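Local coordinates for protein negative regulator of ofd1 (Schizosaccharomyces pombe, PDB 3QTM) that is required for correct translation termination, directly inhibits ofd1 and supports the stability of the hypoxic transcription factor domain Sre1N, probably through that inhibition, at residues A[21-26]-A[69-74]; A[65-70]-A[112-117]; A[76-81]-A[102-107]. All coordinates share one frame; numbering follows the deposited sequence.

Contact 1: A[21-26]-A[69-74]; sequences QLWGLY and FHAAYS
Trp23 lays one face of its indole against Ala72, while Leu22, one residue earlier, reaches over to Phe69. Trp23 CB is still clear of the other helix, 5.0 Å from Ala72 CB; CG and CD1 then draw closer to this methyl, and NE1 and CE2 approach it to 3.5 Å each. The methyl thus sits over the five-membered ring in a CH-pi contact, 3.6 Å from the centroid and 17° off the ring normal. Farther out, CZ2 passes 3.5 Å from Ala72 N and has Ala71 CB near the ring plane at its edge. The indole N-H turns to the carbonyl oxygen of Asp68, one turn before Ala72, and this hydrogen bond fixes the ring's rotation; Arg120 of helix 119-142 adds a cation-pi partner.

Helices 15-34 and 67-82 run nearly parallel here, at 23° with axes 9.6 Å apart, and helix 38-58 lies between them in sequence. Such a pairing suits the stacked helices of a tetratricopeptide-repeat solenoid.

With CG anti to its backbone N (chi1 -169°), Leu22 sends its CD2 branch to the Phe69 ring, 3.7 Å from CD1 and about as near to CE1. The same CD2 lies 4.0 Å from Ala72 CB, and helix 38-58 closes in on this pair through Thr48 at Leu22 and Leu56 at Phe69.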
loop_
_atom_site.group_PDB
_atom_site.type_symbol
_atom_site.label_atom_id
_atom_site.label_comp_id
_atom_site.label_asym_id
_atom_site.label_seq_id
_atom_site.Cartn_x
_atom_site.Cartn_y
_atom_site.Cartn_z
ATOM N N GLN A 21 6.976 -24.057 7.917
ATOM C CA GLN A 21 7.367 -23.565 9.237
ATOM C C GLN A 21 8.150 -22.253 9.103
ATOM O O GLN A 21 8.057 -21.362 9.949
ATOM C CB GLN A 21 8.167 -24.620 10.008
ATOM C CG GLN A 21 7.332 -25.844 10.431
ATOM C CD GLN A 21 6.003 -25.462 11.106
ATOM O OE1 GLN A 21 5.949 -24.579 11.969
ATOM N NE2 GLN A 21 4.926 -26.134 10.706
ATOM N N LEU A 22 8.888 -22.130 8.006
ATOM C CA LEU A 22 9.631 -20.916 7.725
ATOM C C LEU A 22 8.675 -19.728 7.610
ATOM O O LEU A 22 8.897 -18.670 8.223
ATOM C CB LEU A 22 10.465 -21.105 6.453
ATOM C CG LEU A 22 11.522 -20.073 6.083
ATOM C CD1 LEU A 22 12.635 -20.043 7.138
ATOM C CD2 LEU A 22 12.066 -20.399 4.684
ATOM N N TRP A 23 7.593 -19.912 6.854
ATOM C CA TRP A 23 6.567 -18.881 6.733
ATOM C C TRP A 23 5.925 -18.571 8.076
ATOM O O TRP A 23 5.585 -17.420 8.361
ATOM C CB TRP A 23 5.500 -19.277 5.704
ATOM C CG TRP A 23 5.860 -18.819 4.331
ATOM C CD1 TRP A 23 6.403 -19.571 3.330
ATOM C CD2 TRP A 23 5.762 -17.476 3.822
ATOM N NE1 TRP A 23 6.630 -18.784 2.219
ATOM C CE2 TRP A 23 6.243 -17.497 2.495
ATOM C CE3 TRP A 23 5.297 -16.266 4.355
ATOM C CZ2 TRP A 23 6.273 -16.356 1.692
ATOM C CZ3 TRP A 23 5.327 -15.130 3.555
ATOM C CH2 TRP A 23 5.816 -15.185 2.236
ATOM N N GLY A 24 5.762 -19.607 8.896
ATOM C CA GLY A 24 5.152 -19.463 10.203
ATOM C C GLY A 24 5.929 -18.510 11.102
ATOM O O GLY A 24 5.337 -17.680 11.779
ATOM N N LEU A 25 7.253 -18.638 11.093
ATOM C CA LEU A 25 8.143 -17.738 11.829
ATOM C C LEU A 25 8.002 -16.297 11.358
ATOM O O LEU A 25 7.900 -15.375 12.180
ATOM C CB LEU A 25 9.598 -18.176 11.681
ATOM C CG LEU A 25 9.992 -19.452 12.433
ATOM C CD1 LEU A 25 11.401 -19.906 12.044
ATOM C CD2 LEU A 25 9.878 -19.242 13.964
ATOM N N TYR A 26 7.999 -16.105 10.039
ATOM C CA TYR A 26 7.817 -14.773 9.476
ATOM C C TYR A 26 6.463 -14.182 9.885
ATOM O O TYR A 26 6.379 -13.014 10.255
ATOM C CB TYR A 26 7.941 -14.778 7.946
ATOM C CG TYR A 26 7.692 -13.397 7.371
ATOM C CD1 TYR A 26 8.644 -12.388 7.485
ATOM C CD2 TYR A 26 6.487 -13.087 6.773
ATOM C CE1 TYR A 26 8.405 -11.107 6.981
ATOM C CE2 TYR A 26 6.238 -11.829 6.278
ATOM C CZ TYR A 26 7.198 -10.841 6.375
ATOM O OH TYR A 26 6.924 -9.586 5.864
ATOM N N PHE A 69 9.938 -20.660 -0.885
ATOM C CA PHE A 69 11.102 -20.582 -0.009
ATOM C C PHE A 69 11.817 -19.234 -0.172
ATOM O O PHE A 69 12.103 -18.545 0.813
ATOM C CB PHE A 69 12.089 -21.729 -0.253
ATOM C CG PHE A 69 13.460 -21.484 0.372
ATOM C CD1 PHE A 69 13.694 -21.774 1.701
ATOM C CD2 PHE A 69 14.492 -20.945 -0.372
ATOM C CE1 PHE A 69 14.932 -21.533 2.280
ATOM C CE2 PHE A 69 15.744 -20.703 0.200
ATOM C CZ PHE A 69 15.960 -20.989 1.526
ATOM N N HIS A 70 12.105 -18.852 -1.411
ATOM C CA HIS A 70 12.839 -17.600 -1.632
ATOM C C HIS A 70 11.982 -16.385 -1.256
ATOM O O HIS A 70 12.515 -15.360 -0.832
ATOM C CB HIS A 70 13.322 -17.481 -3.080
ATOM C CG HIS A 70 14.153 -18.637 -3.533
ATOM N ND1 HIS A 70 15.501 -18.736 -3.261
ATOM C CD2 HIS A 70 13.827 -19.749 -4.237
ATOM C CE1 HIS A 70 15.966 -19.863 -3.766
ATOM N NE2 HIS A 70 14.974 -20.490 -4.372
ATOM N N ALA A 71 10.660 -16.512 -1.413
ATOM C CA ALA A 71 9.734 -15.454 -1.026
ATOM C C ALA A 71 9.784 -15.199 0.477
ATOM O O ALA A 71 9.809 -14.053 0.898
ATOM C CB ALA A 71 8.317 -15.794 -1.461
ATOM N N ALA A 72 9.784 -16.266 1.285
ATOM C CA ALA A 72 9.833 -16.108 2.737
ATOM C C ALA A 72 11.168 -15.515 3.170
ATOM O O ALA A 72 11.230 -14.665 4.050
ATOM C CB ALA A 72 9.610 -17.436 3.433
ATOM N N TYR A 73 12.244 -16.000 2.562
ATOM C CA TYR A 73 13.577 -15.546 2.891
ATOM C C TYR A 73 13.713 -14.050 2.508
ATOM O O TYR A 73 14.220 -13.231 3.279
ATOM C CB TYR A 73 14.577 -16.409 2.129
ATOM C CG TYR A 73 15.996 -16.335 2.607
ATOM C CD1 TYR A 73 16.928 -17.276 2.193
ATOM C CD2 TYR A 73 16.410 -15.332 3.488
ATOM C CE1 TYR A 73 18.249 -17.212 2.621
ATOM C CE2 TYR A 73 17.732 -15.259 3.928
ATOM C CZ TYR A 73 18.651 -16.205 3.482
ATOM O OH TYR A 73 19.968 -16.152 3.901
ATOM N N SER A 74 13.246 -13.698 1.315
ATOM C CA SER A 74 13.257 -12.306 0.880
ATOM C C SER A 74 12.470 -11.427 1.847
ATOM O O SER A 74 12.926 -10.355 2.206
ATOM C CB SER A 74 12.668 -12.174 -0.522
ATOM O OG SER A 74 12.577 -10.816 -0.893
#

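Contact 2: A[65-70]-A[112-117]; sequences LPKDFH and LDAPGN
The N-terminus of helix 67-82, with Pro66 at the N-cap position, is met through Lys67 by residues 112-117, the connection between helices 97-110 and 119-142. The backbone N-H of Lys67 points at Pro115 O (N to O 2.9 Å, 156° at the hydrogen), so the connection supplies an acceptor to the first turn of the helix. Pro66 CA touches the same oxygen through a C-H...O contact.

The side chain of Lys67 runs across the backbone of the connection, nearly straight until a bend at chi4 (66°) swings NZ between two carbonyls. NZ bonds to Ala114 O at 2.7 Å, tilted 17° from the carbonyl plane, and to Gly116 O at 3.2 Å, in the carbonyl plane on a lone pair. On the way CG passes Ala114 O, and CB lies 3.6 Å from Asn117 O. Ala114 CB packs 3.2 Å from Leu65 O and 3.8 Å from CD2 of the His70 imidazole.

At the Asn117 end water takes over. One molecule accepts from Asp68 N and donates to Asn117 O; a second joins Asp68 OD1 to Asn117 O, and a third joins Asp68 OD1 to Asn117 OD1, the atom that also caps helix 119-142 at Ser119 N.

Three successive main-chain carbonyls, those of Ala114, Pro115 and Gly116, are therefore held by one residue; their partial negative charge would be expected to stabilise both the ammonium group and the positive end of the helix dipole.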
loop_
_atom_site.group_PDB
_atom_site.type_symbol
_atom_site.label_atom_id
_atom_site.label_comp_id
_atom_site.label_asym_id
_atom_site.label_seq_id
_atom_site.Cartn_x
_atom_site.Cartn_y
_atom_site.Cartn_z
ATOM N N LEU A 65 14.264 -26.054 -4.405
ATOM C CA LEU A 65 13.520 -25.257 -3.439
ATOM C C LEU A 65 12.508 -24.411 -4.207
ATOM O O LEU A 65 12.823 -23.861 -5.251
ATOM C CB LEU A 65 14.454 -24.389 -2.595
ATOM C CG LEU A 65 15.327 -25.149 -1.591
ATOM C CD1 LEU A 65 16.433 -24.248 -1.025
ATOM C CD2 LEU A 65 14.477 -25.774 -0.469
ATOM N N PRO A 66 11.273 -24.328 -3.707
ATOM C CA PRO A 66 10.240 -23.600 -4.438
ATOM C C PRO A 66 10.378 -22.099 -4.309
ATOM O O PRO A 66 11.051 -21.564 -3.409
ATOM C CB PRO A 66 8.937 -24.017 -3.746
ATOM C CG PRO A 66 9.316 -24.633 -2.475
ATOM C CD PRO A 66 10.808 -24.799 -2.398
ATOM N N LYS A 67 9.681 -21.421 -5.203
ATOM C CA LYS A 67 9.580 -19.975 -5.151
ATOM C C LYS A 67 9.166 -19.486 -3.755
ATOM O O LYS A 67 9.642 -18.445 -3.307
ATOM C CB LYS A 67 8.589 -19.480 -6.193
ATOM C CG LYS A 67 9.010 -19.736 -7.648
ATOM C CD LYS A 67 8.159 -18.895 -8.599
ATOM C CE LYS A 67 8.562 -19.100 -10.055
ATOM N NZ LYS A 67 8.272 -20.488 -10.485
ATOM N N ASP A 68 8.279 -20.227 -3.087
ATOM C CA ASP A 68 7.805 -19.852 -1.749
ATOM C C ASP A 68 8.921 -19.821 -0.715
ATOM O O ASP A 68 8.850 -19.063 0.240
ATOM C CB ASP A 68 6.706 -20.804 -1.257
ATOM C CG ASP A 68 5.363 -20.533 -1.911
ATOM O OD1 ASP A 68 5.243 -19.511 -2.629
ATOM O OD2 ASP A 68 4.428 -21.342 -1.700
ATOM N N PHE A 69 9.938 -20.660 -0.885
ATOM C CA PHE A 69 11.102 -20.582 -0.009
ATOM C C PHE A 69 11.817 -19.234 -0.172
ATOM O O PHE A 69 12.103 -18.545 0.813
ATOM C CB PHE A 69 12.089 -21.729 -0.253
ATOM C CG PHE A 69 13.460 -21.484 0.372
ATOM C CD1 PHE A 69 13.694 -21.774 1.701
ATOM C CD2 PHE A 69 14.492 -20.945 -0.372
ATOM C CE1 PHE A 69 14.932 -21.533 2.280
ATOM C CE2 PHE A 69 15.744 -20.703 0.200
ATOM C CZ PHE A 69 15.960 -20.989 1.526
ATOM N N HIS A 70 12.105 -18.852 -1.411
ATOM C CA HIS A 70 12.839 -17.600 -1.632
ATOM C C HIS A 70 11.982 -16.385 -1.256
ATOM O O HIS A 70 12.515 -15.360 -0.832
ATOM C CB HIS A 70 13.322 -17.481 -3.080
ATOM C CG HIS A 70 14.153 -18.637 -3.533
ATOM N ND1 HIS A 70 15.501 -18.736 -3.261
ATOM C CD2 HIS A 70 13.827 -19.749 -4.237
ATOM C CE1 HIS A 70 15.966 -19.863 -3.766
ATOM N NE2 HIS A 70 14.974 -20.490 -4.372
ATOM N N LEU A 112 13.088 -16.638 -9.088
ATOM C CA LEU A 112 12.387 -16.563 -10.375
ATOM C C LEU A 112 12.550 -17.829 -11.214
ATOM O O LEU A 112 11.682 -18.155 -12.012
ATOM C CB LEU A 112 12.842 -15.344 -11.184
ATOM C CG LEU A 112 12.337 -13.984 -10.694
ATOM C CD1 LEU A 112 13.110 -12.856 -11.362
ATOM C CD2 LEU A 112 10.831 -13.827 -10.914
ATOM N N ASP A 113 13.666 -18.528 -11.026
ATOM C CA ASP A 113 13.929 -19.790 -11.722
ATOM C C ASP A 113 13.483 -21.024 -10.938
ATOM O O ASP A 113 13.496 -22.131 -11.466
ATOM C CB ASP A 113 15.419 -19.923 -12.038
ATOM C CG ASP A 113 15.895 -18.906 -13.065
ATOM O OD1 ASP A 113 17.007 -18.356 -12.890
ATOM O OD2 ASP A 113 15.154 -18.658 -14.043
ATOM N N ALA A 114 13.099 -20.836 -9.679
ATOM C CA ALA A 114 12.701 -21.962 -8.843
ATOM C C ALA A 114 11.337 -22.483 -9.284
ATOM O O ALA A 114 10.557 -21.736 -9.895
ATOM C CB ALA A 114 12.665 -21.537 -7.393
ATOM N N PRO A 115 11.028 -23.758 -8.962
ATOM C CA PRO A 115 9.705 -24.324 -9.273
ATOM C C PRO A 115 8.631 -23.775 -8.335
ATOM O O PRO A 115 8.983 -23.312 -7.246
ATOM C CB PRO A 115 9.870 -25.830 -8.979
ATOM C CG PRO A 115 11.249 -26.002 -8.367
ATOM C CD PRO A 115 11.828 -24.648 -8.097
ATOM N N GLY A 116 7.363 -23.843 -8.748
ATOM C CA GLY A 116 6.222 -23.646 -7.865
ATOM C C GLY A 116 5.388 -22.395 -8.079
ATOM O O GLY A 116 5.721 -21.551 -8.902
ATOM N N ASN A 117 4.300 -22.281 -7.324
ATOM C CA ASN A 117 3.439 -21.102 -7.369
ATOM C C ASN A 117 4.211 -19.800 -7.092
ATOM O O ASN A 117 5.044 -19.744 -6.174
ATOM C CB ASN A 117 2.274 -21.254 -6.378
ATOM C CG ASN A 117 1.257 -20.134 -6.501
ATOM O OD1 ASN A 117 1.445 -19.030 -5.984
ATOM N ND2 ASN A 117 0.173 -20.412 -7.198
HETATM O O HOH W 1 5.931 -17.923 -4.545
HETATM O O HOH W 2 2.727 -18.379 -3.542
HETATM O O HOH W 3 6.230 -21.772 -4.686
#

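Contact 3: A[76-81]-A[102-107]; sequences ALLAVS and DAAIER
The segments 76-81 and 102-107 run antiparallel, at 169° with their axes only 8.0 Å apart, and CA of Leu77 comes within 5.1 Å of CA of Ala104. They belong to helices 67-82 and 97-110, which follow each other in the chain apart from the short helix 84-87 and form an antiparallel helical hairpin, the kind of unit from which tetratricopeptide-repeat proteins are built.

The close approach is consistent with the small side chain of Ala104 at the nearest point. Ala104 points its methyl toward the other helix, where it meets Leu78 CB at 4.0 Å and the backbone nitrogen of Leu78 at 3.8 Å. Leu77 CB rests against the Ala104 backbone, 3.9 Å from its CA. Leu78 also turns to helix 119-142, touching Arg127 and Glu131, so its side chain serves two helix interfaces.

Leu77 carries the contact further. Its CG stands anti to the carbonyl carbon (chi1 -68°), and from there the CD1 branch reaches between Ala103 and Arg107, residues one turn apart on the facing helix. CD1 lies 3.8 Å from the carbonyl oxygen of Ala103 and 4.1 Å from that alanine's methyl. No hydrogen bond joins the two segments; this part of the interface is apolar packing.

Polar links to the same helix pair lie nearer the start of helix 67-82, where Ser74 OG is hydrogen-bonded to Ala104 O and His70 ND1 to Arg107 NH1. The arginine thus combines a polar tip with an aliphatic base: Arg107 CB touches Leu77 CD1 at 3.7 Å.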
loop_
_atom_site.group_PDB
_atom_site.type_symbol
_atom_site.label_atom_id
_atom_site.label_comp_id
_atom_site.label_asym_id
_atom_site.label_seq_id
_atom_site.Cartn_x
_atom_site.Cartn_y
_atom_site.Cartn_z
ATOM N N ALA A 76 11.851 -11.881 5.061
ATOM C CA ALA A 76 12.579 -11.700 6.308
ATOM C C ALA A 76 13.662 -10.624 6.143
ATOM O O ALA A 76 13.808 -9.746 6.992
ATOM C CB ALA A 76 13.184 -13.025 6.772
ATOM N N LEU A 77 14.414 -10.694 5.047
ATOM C CA LEU A 77 15.432 -9.686 4.751
ATOM C C LEU A 77 14.828 -8.274 4.691
ATOM O O LEU A 77 15.381 -7.315 5.238
ATOM C CB LEU A 77 16.194 -10.029 3.453
ATOM C CG LEU A 77 17.088 -11.275 3.535
ATOM C CD1 LEU A 77 17.439 -11.823 2.148
ATOM C CD2 LEU A 77 18.373 -10.994 4.342
ATOM N N LEU A 78 13.677 -8.152 4.047
ATOM C CA LEU A 78 13.062 -6.849 3.913
ATOM C C LEU A 78 12.670 -6.333 5.286
ATOM O O LEU A 78 12.733 -5.128 5.555
ATOM C CB LEU A 78 11.819 -6.923 3.022
ATOM C CG LEU A 78 11.317 -5.557 2.543
ATOM C CD1 LEU A 78 12.462 -4.834 1.861
ATOM C CD2 LEU A 78 10.094 -5.693 1.612
ATOM N N ALA A 79 12.259 -7.253 6.154
ATOM C CA ALA A 79 11.726 -6.876 7.445
ATOM C C ALA A 79 12.857 -6.352 8.312
ATOM O O ALA A 79 12.636 -5.491 9.165
ATOM C CB ALA A 79 11.006 -8.059 8.124
ATOM N N VAL A 80 14.064 -6.866 8.086
ATOM C CA VAL A 80 15.231 -6.384 8.820
ATOM C C VAL A 80 15.420 -4.921 8.448
ATOM O O VAL A 80 15.654 -4.083 9.320
ATOM C CB VAL A 80 16.522 -7.193 8.517
ATOM C CG1 VAL A 80 17.761 -6.508 9.131
ATOM C CG2 VAL A 80 16.395 -8.621 9.044
ATOM N N SER A 81 15.268 -4.612 7.156
ATOM C CA SER A 81 15.358 -3.224 6.708
ATOM C C SER A 81 14.272 -2.344 7.341
ATOM O O SER A 81 14.548 -1.231 7.743
ATOM C CB SER A 81 15.348 -3.109 5.170
ATOM O OG SER A 81 14.062 -3.352 4.621
ATOM N N ASP A 102 18.418 -4.404 -0.733
ATOM C CA ASP A 102 19.128 -5.034 -1.855
ATOM C C ASP A 102 19.142 -6.560 -1.738
ATOM O O ASP A 102 18.916 -7.273 -2.721
ATOM C CB ASP A 102 20.574 -4.548 -1.953
ATOM C CG ASP A 102 20.684 -3.055 -2.267
ATOM O OD1 ASP A 102 19.701 -2.467 -2.774
ATOM O OD2 ASP A 102 21.770 -2.473 -2.017
ATOM N N ALA A 103 19.448 -7.061 -0.544
ATOM C CA ALA A 103 19.461 -8.513 -0.328
ATOM C C ALA A 103 18.071 -9.126 -0.543
ATOM O O ALA A 103 17.943 -10.169 -1.185
ATOM C CB ALA A 103 19.995 -8.844 1.049
ATOM N N ALA A 104 17.035 -8.465 -0.025
ATOM C CA ALA A 104 15.653 -8.910 -0.238
ATOM C C ALA A 104 15.330 -9.052 -1.724
ATOM O O ALA A 104 14.695 -10.031 -2.142
ATOM C CB ALA A 104 14.661 -7.943 0.421
ATOM N N ILE A 105 15.734 -8.047 -2.507
ATOM C CA ILE A 105 15.585 -8.071 -3.958
ATOM C C ILE A 105 16.350 -9.245 -4.586
ATOM O O ILE A 105 15.801 -10.009 -5.365
ATOM C CB ILE A 105 16.100 -6.747 -4.601
ATOM C CG1 ILE A 105 15.187 -5.563 -4.220
ATOM C CG2 ILE A 105 16.252 -6.923 -6.125
ATOM C CD1 ILE A 105 15.689 -4.178 -4.702
ATOM N N GLU A 106 17.629 -9.375 -4.258
ATOM C CA GLU A 106 18.445 -10.423 -4.866
ATOM C C GLU A 106 17.938 -11.824 -4.480
ATOM O O GLU A 106 17.866 -12.735 -5.330
ATOM C CB GLU A 106 19.906 -10.259 -4.459
ATOM C CG GLU A 106 20.509 -8.910 -4.825
ATOM C CD GLU A 106 20.954 -8.857 -6.274
ATOM O OE1 GLU A 106 20.984 -9.922 -6.925
ATOM O OE2 GLU A 106 21.263 -7.756 -6.765
ATOM N N ARG A 107 17.575 -11.987 -3.207
ATOM C CA ARG A 107 17.037 -13.264 -2.731
ATOM C C ARG A 107 15.766 -13.620 -3.501
ATOM O O ARG A 107 15.596 -14.745 -3.946
ATOM C CB ARG A 107 16.766 -13.223 -1.226
ATOM C CG ARG A 107 15.975 -14.432 -0.685
ATOM C CD ARG A 107 16.510 -15.771 -1.197
ATOM N NE ARG A 107 17.926 -15.947 -0.886
ATOM C CZ ARG A 107 18.664 -16.993 -1.254
ATOM N NH1 ARG A 107 18.129 -17.998 -1.936
ATOM N NH2 ARG A 107 19.942 -17.044 -0.924
#

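Overall arrangement
All three contacts use helix 67-82, which is met by helix 15-34 in contact 1, by the connection 112-117 in contact 2 and by helix 97-110 in contact 3. The centre of contact 1 lies about 11 Å from that of contact 2 and about 12 Å from that of contact 3. Along the chain both segments of contact 1 precede those of contact 3, and both segments of contact 3 fall between the two of contact 2; contacts 1 and 2 share Phe69 and His70. Together they tie helix 67-82 into the helical packing near the N-terminal end of this all-helical protein, consistent with its tetratricopeptide-repeat character.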